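Long-range contacts in lactate dehydrogenase, adjacent gene encodes predicted malate dehydrogenase (Cryptosporidium parvum, PDB 4ND3), which probably interconverts (S)-lactate and pyruvate with NAD(+)/NADH as the redox partner: residues I2-I7 with L28-L33; S73-I78 with F116-T121; L149-F154 with S170-G175. One frame throughout, in Å; residues are numbered along the deposited sequence.

How the contacts relate
Contacts 1 and 2 belong to the parallel sheet of the Rossmann-type NAD-binding domain, where strands 6-10 and 75-78 are neighbours; their centres lie 13 Å apart. They meet directly through the backbone, Lys6 O standing 2.8 Å from Asp74 N, a probable hydrogen bond. Contact 2 ends at the coenzyme, whose carboxamide it binds through Ile120. Contact 3 lies in the C-terminal domain, its centre 21 Å from that of contact 2 and 29 Å from that of contact 1, and supplies Arg153 to the bound (S)-lactate. The nearest atoms of contacts 2 and 3 are about 7 Å apart; through Ile120 and Arg153 the two reach the active site from different domains without touching.

Contact 1: I2-I7 with L28-L33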
loop_
_atom_site.group_PDB
_atom_site.type_symbol
_atom_site.label_atom_id
_atom_site.label_comp_id
_atom_site.label_asym_id
_atom_site.label_seq_id
_atom_site.Cartn_x
_atom_site.Cartn_y
_atom_site.Cartn_z
ATOM N N ILE A 2 6.926 20.269 11.313
ATOM C CA ILE A 2 6.964 18.866 10.898
ATOM C C ILE A 2 8.403 18.354 10.840
ATOM O O ILE A 2 9.242 18.930 10.156
ATOM C CB ILE A 2 6.302 18.677 9.506
ATOM C CG1 ILE A 2 4.785 18.932 9.575
ATOM C CG2 ILE A 2 6.589 17.291 8.928
ATOM C CD1 ILE A 2 3.989 17.899 10.350
ATOM N N GLU A 3 8.678 17.278 11.574
ATOM C CA GLU A 3 9.952 16.566 11.476
ATOM C C GLU A 3 9.689 15.121 11.075
ATOM O O GLU A 3 8.663 14.547 11.445
ATOM C CB GLU A 3 10.706 16.616 12.809
ATOM C CG GLU A 3 11.295 17.981 13.150
ATOM C CD GLU A 3 12.341 18.458 12.145
ATOM O OE1 GLU A 3 13.062 17.612 11.568
ATOM O OE2 GLU A 3 12.444 19.686 11.928
ATOM N N ARG A 4 10.610 14.543 10.308
ATOM C CA ARG A 4 10.504 13.149 9.897
ATOM C C ARG A 4 10.583 12.234 11.116
ATOM O O ARG A 4 11.292 12.532 12.078
ATOM C CB ARG A 4 11.628 12.778 8.927
ATOM C CG ARG A 4 11.578 13.470 7.572
ATOM C CD ARG A 4 12.654 12.897 6.659
ATOM N NE ARG A 4 12.571 13.380 5.279
ATOM C CZ ARG A 4 12.975 12.692 4.208
ATOM N NH1 ARG A 4 13.490 11.471 4.330
ATOM N NH2 ARG A 4 12.852 13.224 2.996
ATOM N N ARG A 5 9.851 11.123 11.068
ATOM C CA ARG A 5 9.937 10.115 12.117
ATOM C C ARG A 5 11.279 9.412 11.993
ATOM O O ARG A 5 11.798 9.255 10.892
ATOM C CB ARG A 5 8.811 9.083 11.998
ATOM C CG ARG A 5 7.400 9.653 11.993
ATOM C CD ARG A 5 7.151 10.619 13.141
ATOM N NE ARG A 5 5.724 10.897 13.307
ATOM C CZ ARG A 5 5.216 11.850 14.091
ATOM N NH1 ARG A 5 6.012 12.651 14.796
ATOM N NH2 ARG A 5 3.899 12.010 14.165
ATOM N N LYS A 6 11.831 8.984 13.120
ATOM C CA LYS A 6 13.164 8.392 13.139
ATOM C C LYS A 6 13.199 7.113 13.964
ATOM O O LYS A 6 12.858 7.120 15.147
ATOM C CB LYS A 6 14.164 9.406 13.698
ATOM C CG LYS A 6 15.617 8.994 13.569
ATOM C CD LYS A 6 16.542 10.097 14.070
ATOM C CE LYS A 6 17.990 9.643 14.054
ATOM N NZ LYS A 6 18.909 10.667 14.622
ATOM N N ILE A 7 13.617 6.017 13.333
ATOM C CA ILE A 7 13.795 4.753 14.027
ATOM C C ILE A 7 15.266 4.379 14.041
ATOM O O ILE A 7 15.907 4.338 12.995
ATOM C CB ILE A 7 12.999 3.609 13.363
ATOM C CG1 ILE A 7 11.500 3.932 13.389
ATOM C CG2 ILE A 7 13.291 2.291 14.070
ATOM C CD1 ILE A 7 10.643 2.974 12.589
ATOM N N LEU A 28 7.734 4.546 6.657
ATOM C CA LEU A 28 7.257 4.736 8.027
ATOM C C LEU A 28 8.103 5.760 8.779
ATOM O O LEU A 28 7.591 6.493 9.624
ATOM C CB LEU A 28 7.278 3.400 8.780
ATOM C CG LEU A 28 6.862 3.408 10.256
ATOM C CD1 LEU A 28 5.402 3.796 10.394
ATOM C CD2 LEU A 28 7.130 2.057 10.902
ATOM N N ALA A 29 9.399 5.793 8.474
ATOM C CA ALA A 29 10.344 6.671 9.161
ATOM C C ALA A 29 11.693 6.678 8.448
ATOM O O ALA A 29 11.930 5.885 7.537
ATOM C CB ALA A 29 10.537 6.206 10.596
ATOM N N ASP A 30 12.572 7.579 8.871
ATOM C CA ASP A 30 13.988 7.455 8.545
ATOM C C ASP A 30 14.576 6.411 9.478
ATOM O O ASP A 30 14.081 6.216 10.588
ATOM C CB ASP A 30 14.724 8.783 8.725
ATOM C CG ASP A 30 14.369 9.797 7.662
ATOM O OD1 ASP A 30 13.851 9.414 6.590
ATOM O OD2 ASP A 30 14.630 10.990 7.896
ATOM N N VAL A 31 15.624 5.738 9.015
ATOM C CA VAL A 31 16.248 4.660 9.768
ATOM C C VAL A 31 17.728 4.939 9.994
ATOM O O VAL A 31 18.438 5.353 9.071
ATOM C CB VAL A 31 16.118 3.313 9.028
ATOM C CG1 VAL A 31 16.825 2.207 9.802
ATOM C CG2 VAL A 31 14.651 2.968 8.810
ATOM N N VAL A 32 18.184 4.697 11.223
ATOM C CA VAL A 32 19.610 4.686 11.542
ATOM C C VAL A 32 20.001 3.264 11.922
ATOM O O VAL A 32 19.574 2.760 12.958
ATOM C CB VAL A 32 19.938 5.645 12.704
ATOM C CG1 VAL A 32 21.411 5.551 13.084
ATOM C CG2 VAL A 32 19.562 7.070 12.329
ATOM N N LEU A 33 20.783 2.612 11.063
ATOM C CA LEU A 33 21.321 1.285 11.353
ATOM C C LEU A 33 22.634 1.416 12.128
ATOM O O LEU A 33 23.637 1.874 11.575
ATOM C CB LEU A 33 21.565 0.503 10.061
ATOM C CG LEU A 33 20.391 -0.265 9.459
ATOM C CD1 LEU A 33 20.682 -0.629 8.012
ATOM C CD2 LEU A 33 20.085 -1.517 10.272
#
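Arg4 CG lies anti to its carbonyl carbon (chi1 -67°) and the chain runs extended to NE; Asp30 CG takes the same position (chi1 -72°), and the two charged groups meet. Arg4 NH1 donates to Asp30 OD1 at 3.1 Å, using the syn lone pair of the oxygen. The bond lies in the guanidinium plane, although the two flat groups are turned 41° apart. Arginine suits this place because its several N-H groups serve several partners: NH1 also bonds to Thr58 O, and NE forms a salt bridge with Asp250 of the second subunit. Asp30 OD1 accepts Lys60 N as well.

Beside this pair the backbones run parallel. Asp30 N donates to Arg5 O (2.7 Å), Ile7 N to Asp30 O (2.8 Å) and Val32 N to Ile7 O (2.9 Å), joining strands 6-10 and 30-34, the two strands of a beta-alpha-beta unit whose crossover is helix 14-26. Small Ala29 lets its CB sit 3.7 Å from Ile7 CG1, while Ile7 CD1 touches Leu28 CD2, the two side chains crossing at about a right angle. On the Asp30 side of the sheet, the extended aliphatic chain of Lys6 brings CE to 3.5 Å from Val32 CG2, a tight fit, and carries NZ to Ser71 O and Asp69 O. Asp30 and Asp250 of the second subunit together probably offset the charge of Arg4 where the loop leading into strand 6-10 meets that subunit.

Contact 2: S73-I78 with F116-T121; sequences SDVVII and FVICIT. With NAD (nicotinamide-adenine-dinucleotide), chain C.
Ile78 lays its CD1 against Val117 CG1 at 3.6 Å, the two side chains crossing at a slant on the same side of the sheet as Val76 and Cys119. Its CG1 is anti to the carbonyl carbon (chi1 -52°), which places CG2 beside the carbonyl carbon and near Thr121 OG1. Helices 94-111 and 124-135 cover this side, Leu101, Val104 and Phe131 packing on Ile78, so branched aliphatic residues suit it.

The other side carries Val75, Ile77, Phe116 and Ile118. There Val75 CG1 touches Ile118 CD1 at 3.9 Å, while further along Ile77 CG2 presses on Ile120 CD1 at 3.5 Å, closer than usual for two carbons. The ring of Phe116 turns from the neighbouring strand to stack with Tyr247.

Between these layers the strands run parallel, 16° apart, as neighbouring strands of a Rossmann-type fold, and helix 94-111 makes the crossover of this beta-alpha-beta unit. Amides and carbonyls alternate: Phe116 N binds Asp74 O, Val76 N binds Phe116 O, Ile118 N binds Val76 O at 2.8 Å, and Ile78 N binds Ile118 O.

Beyond the last bridge, Ile78 O is gripped twice, by Ile120 N at 2.9 Å and by Thr121 N at 3.2 Å. These two hydrogen bonds to one carbonyl oxygen fix the turn at the strand's C-terminal end, and Thr121 OG1 adds a bond to Ala80 O. Ile120 O accepts NAD N7N at 3.1 Å along an almost straight N-H line (177°), and Ile120 CG2 rests 3.6 Å from NAD C2N on the nicotinamide ring.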
loop_
_atom_site.group_PDB
_atom_site.type_symbol
_atom_site.label_atom_id
_atom_site.label_comp_id
_atom_site.label_asym_id
_atom_site.label_seq_id
_atom_site.Cartn_x
_atom_site.Cartn_y
_atom_site.Cartn_z
ATOM N N SER A 73 15.815 9.977 18.179
ATOM C CA SER A 73 15.096 8.808 17.688
ATOM C C SER A 73 13.754 8.679 18.403
ATOM O O SER A 73 13.682 8.773 19.631
ATOM C CB SER A 73 15.915 7.532 17.895
ATOM O OG SER A 73 17.019 7.473 17.009
ATOM N N ASP A 74 12.696 8.473 17.626
ATOM C CA ASP A 74 11.363 8.262 18.182
ATOM C C ASP A 74 11.234 6.843 18.710
ATOM O O ASP A 74 10.628 6.614 19.756
ATOM C CB ASP A 74 10.296 8.512 17.119
ATOM C CG ASP A 74 10.293 9.934 16.626
ATOM O OD1 ASP A 74 10.067 10.844 17.448
ATOM O OD2 ASP A 74 10.516 10.145 15.417
ATOM N N VAL A 75 11.793 5.888 17.970
ATOM C CA VAL A 75 11.742 4.483 18.344
ATOM C C VAL A 75 13.139 3.893 18.271
ATOM O O VAL A 75 13.888 4.174 17.337
ATOM C CB VAL A 75 10.805 3.680 17.416
ATOM C CG1 VAL A 75 10.750 2.216 17.828
ATOM C CG2 VAL A 75 9.409 4.285 17.416
ATOM N N VAL A 76 13.483 3.082 19.266
ATOM C CA VAL A 76 14.739 2.351 19.269
ATOM C C VAL A 76 14.411 0.869 19.292
ATOM O O VAL A 76 13.711 0.405 20.190
ATOM C CB VAL A 76 15.606 2.714 20.491
ATOM C CG1 VAL A 76 16.852 1.835 20.552
ATOM C CG2 VAL A 76 15.991 4.184 20.441
ATOM N N ILE A 77 14.894 0.140 18.288
ATOM C CA ILE A 77 14.706 -1.300 18.217
ATOM C C ILE A 77 16.053 -1.987 18.436
ATOM O O ILE A 77 16.989 -1.786 17.658
ATOM C CB ILE A 77 14.094 -1.732 16.869
ATOM C CG1 ILE A 77 12.822 -0.930 16.575
ATOM C CG2 ILE A 77 13.765 -3.212 16.899
ATOM C CD1 ILE A 77 12.206 -1.213 15.218
ATOM N N ILE A 78 16.142 -2.797 19.491
ATOM C CA ILE A 78 17.399 -3.442 19.889
ATOM C C ILE A 78 17.470 -4.891 19.415
ATOM O O ILE A 78 16.770 -5.758 19.942
ATOM C CB ILE A 78 17.582 -3.423 21.423
ATOM C CG1 ILE A 78 17.416 -2.004 21.968
ATOM C CG2 ILE A 78 18.947 -3.987 21.802
ATOM C CD1 ILE A 78 17.359 -1.930 23.479
ATOM N N PHE A 116 10.630 5.312 22.451
ATOM C CA PHE A 116 9.933 4.058 22.712
ATOM C C PHE A 116 10.890 2.932 22.343
ATOM O O PHE A 116 11.305 2.826 21.190
ATOM C CB PHE A 116 8.656 3.988 21.869
ATOM C CG PHE A 116 7.823 2.759 22.111
ATOM C CD1 PHE A 116 7.327 2.475 23.377
ATOM C CD2 PHE A 116 7.506 1.902 21.065
ATOM C CE1 PHE A 116 6.547 1.350 23.599
ATOM C CE2 PHE A 116 6.729 0.775 21.279
ATOM C CZ PHE A 116 6.245 0.500 22.546
ATOM N N VAL A 117 11.261 2.113 23.322
ATOM C CA VAL A 117 12.242 1.055 23.106
ATOM C C VAL A 117 11.559 -0.296 22.928
ATOM O O VAL A 117 10.809 -0.732 23.799
ATOM C CB VAL A 117 13.244 0.965 24.274
ATOM C CG1 VAL A 117 14.201 -0.205 24.076
ATOM C CG2 VAL A 117 14.008 2.277 24.416
ATOM N N ILE A 118 11.839 -0.947 21.799
ATOM C CA ILE A 118 11.376 -2.304 21.534
ATOM C C ILE A 118 12.571 -3.253 21.521
ATOM O O ILE A 118 13.376 -3.235 20.584
ATOM C CB ILE A 118 10.648 -2.406 20.177
ATOM C CG1 ILE A 118 9.440 -1.465 20.132
ATOM C CG2 ILE A 118 10.209 -3.840 19.921
ATOM C CD1 ILE A 118 8.959 -1.161 18.726
ATOM N N CYS A 119 12.678 -4.087 22.554
ATOM C CA CYS A 119 13.741 -5.074 22.630
ATOM C C CYS A 119 13.385 -6.337 21.841
ATOM O O CYS A 119 12.249 -6.805 21.884
ATOM C CB CYS A 119 14.036 -5.421 24.087
ATOM S SG CYS A 119 15.557 -6.369 24.308
ATOM N N ILE A 120 14.361 -6.862 21.101
ATOM C CA ILE A 120 14.222 -8.133 20.379
ATOM C C ILE A 120 15.227 -9.164 20.894
ATOM O O ILE A 120 14.918 -10.352 20.980
ATOM C CB ILE A 120 14.401 -7.931 18.860
ATOM C CG1 ILE A 120 13.357 -6.930 18.357
ATOM C CG2 ILE A 120 14.303 -9.263 18.121
ATOM C CD1 ILE A 120 13.388 -6.675 16.870
ATOM N N THR A 121 16.430 -8.698 21.227
ATOM C CA THR A 121 17.504 -9.519 21.785
ATOM C C THR A 121 17.025 -10.589 22.780
ATOM O O THR A 121 16.320 -10.282 23.743
ATOM C CB THR A 121 18.532 -8.605 22.488
ATOM O OG1 THR A 121 18.986 -7.604 21.565
ATOM C CG2 THR A 121 19.720 -9.403 23.006
HETATM P PA NAD C . 22.712 -11.498 14.025
HETATM O O1A NAD C . 22.398 -11.638 12.564
HETATM O O2A NAD C . 23.871 -12.254 14.608
HETATM O O5B NAD C . 22.884 -9.946 14.342
HETATM C C5B NAD C . 23.318 -9.467 15.608
HETATM C C4B NAD C . 24.059 -8.165 15.352
HETATM O O4B NAD C . 24.355 -7.521 16.588
HETATM C C3B NAD C . 25.392 -8.369 14.632
HETATM O O3B NAD C . 25.406 -7.673 13.383
HETATM C C2B NAD C . 26.435 -7.804 15.579
HETATM O O2B NAD C . 27.504 -7.117 14.925
HETATM C C1B NAD C . 25.612 -6.859 16.434
HETATM N N9A NAD C . 26.236 -6.548 17.739
HETATM C C8A NAD C . 26.973 -7.366 18.517
HETATM N N7A NAD C . 27.369 -6.717 19.637
HETATM C C5A NAD C . 26.889 -5.468 19.584
HETATM C C6A NAD C . 26.937 -4.270 20.445
HETATM N N6A NAD C . 27.607 -4.284 21.624
HETATM N N1A NAD C . 26.286 -3.168 20.010
HETATM C C2A NAD C . 25.615 -3.136 18.840
HETATM N N3A NAD C . 25.534 -4.191 18.013
HETATM C C4A NAD C . 26.137 -5.363 18.328
HETATM O O3 NAD C . 21.429 -11.835 14.962
HETATM P PN NAD C . 19.890 -11.821 14.465
HETATM O O1N NAD C . 19.626 -13.073 13.674
HETATM O O2N NAD C . 19.552 -10.491 13.849
HETATM O O5D NAD C . 19.146 -11.907 15.882
HETATM C C5D NAD C . 19.299 -10.842 16.811
HETATM C C4D NAD C . 18.748 -11.253 18.169
HETATM O O4D NAD C . 17.325 -11.396 18.081
HETATM C C3D NAD C . 19.283 -12.594 18.658
HETATM O O3D NAD C . 19.600 -12.486 20.046
HETATM C C2D NAD C . 18.131 -13.563 18.447
HETATM O O2D NAD C . 18.132 -14.674 19.351
HETATM C C1D NAD C . 16.948 -12.641 18.679
HETATM N N1N NAD C . 15.652 -13.065 18.139
HETATM C C2N NAD C . 14.579 -12.734 18.872
HETATM C C3N NAD C . 13.290 -13.063 18.470
HETATM C C7N NAD C . 12.102 -12.681 19.312
HETATM O O7N NAD C . 11.033 -13.221 19.080
HETATM N N7N NAD C . 12.199 -11.768 20.286
HETATM C C4N NAD C . 13.126 -13.745 17.270
HETATM C C5N NAD C . 14.248 -14.075 16.516
HETATM C C6N NAD C . 15.514 -13.722 16.976
#

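Contact 3: L149-F154 with S170-G175. With 2OP ((2S)-2-hydroxypropanoic acid), chain D.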
loop_
_atom_site.group_PDB
_atom_site.type_symbol
_atom_site.label_atom_id
_atom_site.label_comp_id
_atom_site.label_asym_id
_atom_site.label_seq_id
_atom_site.Cartn_x
_atom_site.Cartn_y
_atom_site.Cartn_z
ATOM N N LEU A 149 5.220 -12.378 17.199
ATOM C CA LEU A 149 5.828 -13.502 16.491
ATOM C C LEU A 149 5.177 -14.831 16.898
ATOM O O LEU A 149 4.756 -15.612 16.043
ATOM C CB LEU A 149 7.338 -13.557 16.742
ATOM C CG LEU A 149 8.085 -14.740 16.123
ATOM C CD1 LEU A 149 7.980 -14.739 14.607
ATOM C CD2 LEU A 149 9.538 -14.725 16.558
ATOM N N ASP A 150 5.092 -15.078 18.201
ATOM C CA ASP A 150 4.510 -16.328 18.697
ATOM C C ASP A 150 3.036 -16.467 18.287
ATOM O O ASP A 150 2.616 -17.531 17.842
ATOM C CB ASP A 150 4.658 -16.435 20.218
ATOM C CG ASP A 150 6.111 -16.577 20.661
ATOM O OD1 ASP A 150 6.900 -17.255 19.966
ATOM O OD2 ASP A 150 6.463 -16.017 21.721
ATOM N N SER A 151 2.271 -15.387 18.415
ATOM C CA SER A 151 0.850 -15.404 18.052
ATOM C C SER A 151 0.639 -15.523 16.545
ATOM O O SER A 151 -0.304 -16.180 16.106
ATOM C CB SER A 151 0.131 -14.164 18.581
ATOM O OG SER A 151 0.294 -14.043 19.983
ATOM N N SER A 152 1.514 -14.902 15.750
ATOM C CA SER A 152 1.436 -15.021 14.295
ATOM C C SER A 152 1.675 -16.455 13.851
ATOM O O SER A 152 1.023 -16.943 12.926
ATOM C CB SER A 152 2.446 -14.096 13.599
ATOM O OG SER A 152 2.139 -12.736 13.842
ATOM N N ARG A 153 2.620 -17.125 14.505
ATOM C CA ARG A 153 2.873 -18.539 14.247
ATOM C C ARG A 153 1.644 -19.383 14.632
ATOM O O ARG A 153 1.208 -20.241 13.871
ATOM C CB ARG A 153 4.111 -19.003 15.014
ATOM C CG ARG A 153 5.416 -18.447 14.457
ATOM C CD ARG A 153 6.581 -18.631 15.411
ATOM N NE ARG A 153 7.852 -18.249 14.787
ATOM C CZ ARG A 153 9.025 -18.212 15.416
ATOM N NH1 ARG A 153 9.118 -18.528 16.705
ATOM N NH2 ARG A 153 10.119 -17.847 14.747
ATOM N N PHE A 154 1.097 -19.105 15.813
ATOM C CA PHE A 154 -0.086 -19.799 16.341
ATOM C C PHE A 154 -1.260 -19.618 15.376
ATOM O O PHE A 154 -1.876 -20.596 14.945
ATOM C CB PHE A 154 -0.394 -19.236 17.743
ATOM C CG PHE A 154 -1.423 -20.008 18.548
ATOM C CD1 PHE A 154 -1.588 -21.383 18.425
ATOM C CD2 PHE A 154 -2.185 -19.337 19.500
ATOM C CE1 PHE A 154 -2.524 -22.061 19.201
ATOM C CE2 PHE A 154 -3.118 -20.008 20.275
ATOM C CZ PHE A 154 -3.289 -21.373 20.125
ATOM N N SER A 170 -8.263 -15.252 15.199
ATOM C CA SER A 170 -7.866 -14.514 16.397
ATOM C C SER A 170 -7.301 -15.522 17.392
ATOM O O SER A 170 -7.952 -16.522 17.705
ATOM C CB SER A 170 -9.060 -13.778 17.003
ATOM O OG SER A 170 -8.739 -13.226 18.269
ATOM N N ALA A 171 -6.080 -15.276 17.861
ATOM C CA ALA A 171 -5.393 -16.211 18.753
ATOM C C ALA A 171 -4.210 -15.521 19.417
ATOM O O ALA A 171 -3.484 -14.768 18.761
ATOM C CB ALA A 171 -4.919 -17.431 17.978
ATOM N N ASN A 172 -4.024 -15.778 20.712
ATOM C CA ASN A 172 -2.962 -15.147 21.491
ATOM C C ASN A 172 -2.008 -16.154 22.118
ATOM O O ASN A 172 -2.418 -17.228 22.567
ATOM C CB ASN A 172 -3.560 -14.282 22.602
ATOM C CG ASN A 172 -3.971 -12.909 22.116
ATOM O OD1 ASN A 172 -3.142 -12.142 21.621
ATOM N ND2 ASN A 172 -5.250 -12.582 22.261
ATOM N N VAL A 173 -0.727 -15.794 22.136
ATOM C CA VAL A 173 0.265 -16.486 22.940
ATOM C C VAL A 173 0.686 -15.516 24.026
ATOM O O VAL A 173 0.933 -14.343 23.749
ATOM C CB VAL A 173 1.485 -16.923 22.107
ATOM C CG1 VAL A 173 2.559 -17.534 23.001
ATOM C CG2 VAL A 173 1.060 -17.912 21.036
ATOM N N ILE A 174 0.738 -15.998 25.265
ATOM C CA ILE A 174 1.100 -15.158 26.402
ATOM C C ILE A 174 2.184 -15.820 27.245
ATOM O O ILE A 174 2.518 -16.982 27.034
ATOM C CB ILE A 174 -0.131 -14.832 27.271
ATOM C CG1 ILE A 174 -0.770 -16.110 27.827
ATOM C CG2 ILE A 174 -1.150 -14.045 26.460
ATOM C CD1 ILE A 174 -1.818 -15.839 28.881
ATOM N N GLY A 175 2.726 -15.070 28.199
ATOM C CA GLY A 175 3.807 -15.554 29.053
ATOM C C GLY A 175 5.165 -15.282 28.434
ATOM O O GLY A 175 5.287 -14.456 27.533
HETATM C C 2OP D . 12.465 -17.355 17.633
HETATM O O 2OP D . 11.432 -17.405 18.327
HETATM C CB 2OP D . 14.618 -18.059 18.655
HETATM O OHN 2OP D . 13.395 -16.124 19.443
HETATM C CA 2OP D . 13.728 -16.884 18.277
HETATM O OXT 2OP D . 12.486 -17.678 16.427
#
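Ser151 holds its hydroxyl against the strand: OG is anti to the carbonyl carbon (chi1 -56°) and accepts a hydrogen bond from Val173 N at 3.0 Å. Serine is apt here because the same oxygen also bonds to Gly147 O one helical turn back, so a short side chain ties helix 147-162 to strand 169-174.

Val173 fits against Asp150 and Phe154. Its CG1 lies 3.7 Å from Asp150 CB, and CG2 rests 3.6 Å from Asp150 O and near Phe154 CB. With Phe154 CG anti to its backbone N (chi1 -169°), the ring comes obliquely against Ala171-Val173, CD2 reaching Ala171 CB at 3.7 Å and CE2 lying near Asn172 O. The small methyl of Ala171 accommodates this large ring, which Ile212, Thr216, Val188 and Pro183 further enclose.

The same stretch of helix also reaches the active site. Leu149 CG covers one face of the extended Arg153's guanidinium, 3.6 Å above its plane and over its centre. Asp150, besides packing on Val173, bonds through OD2 to His177 ND1; His177 NE2 bonds the lactate, and this histidine is the predicted proton acceptor, so Asp150 positions it as in the Asp-His pair of this family. Arg153 NH1 donates to lactate O at 3.0 Å and NH2 to OXT at 2.9 Å: paired donors match paired carboxylate oxygens, the two-pronged grip known from lactate dehydrogenases.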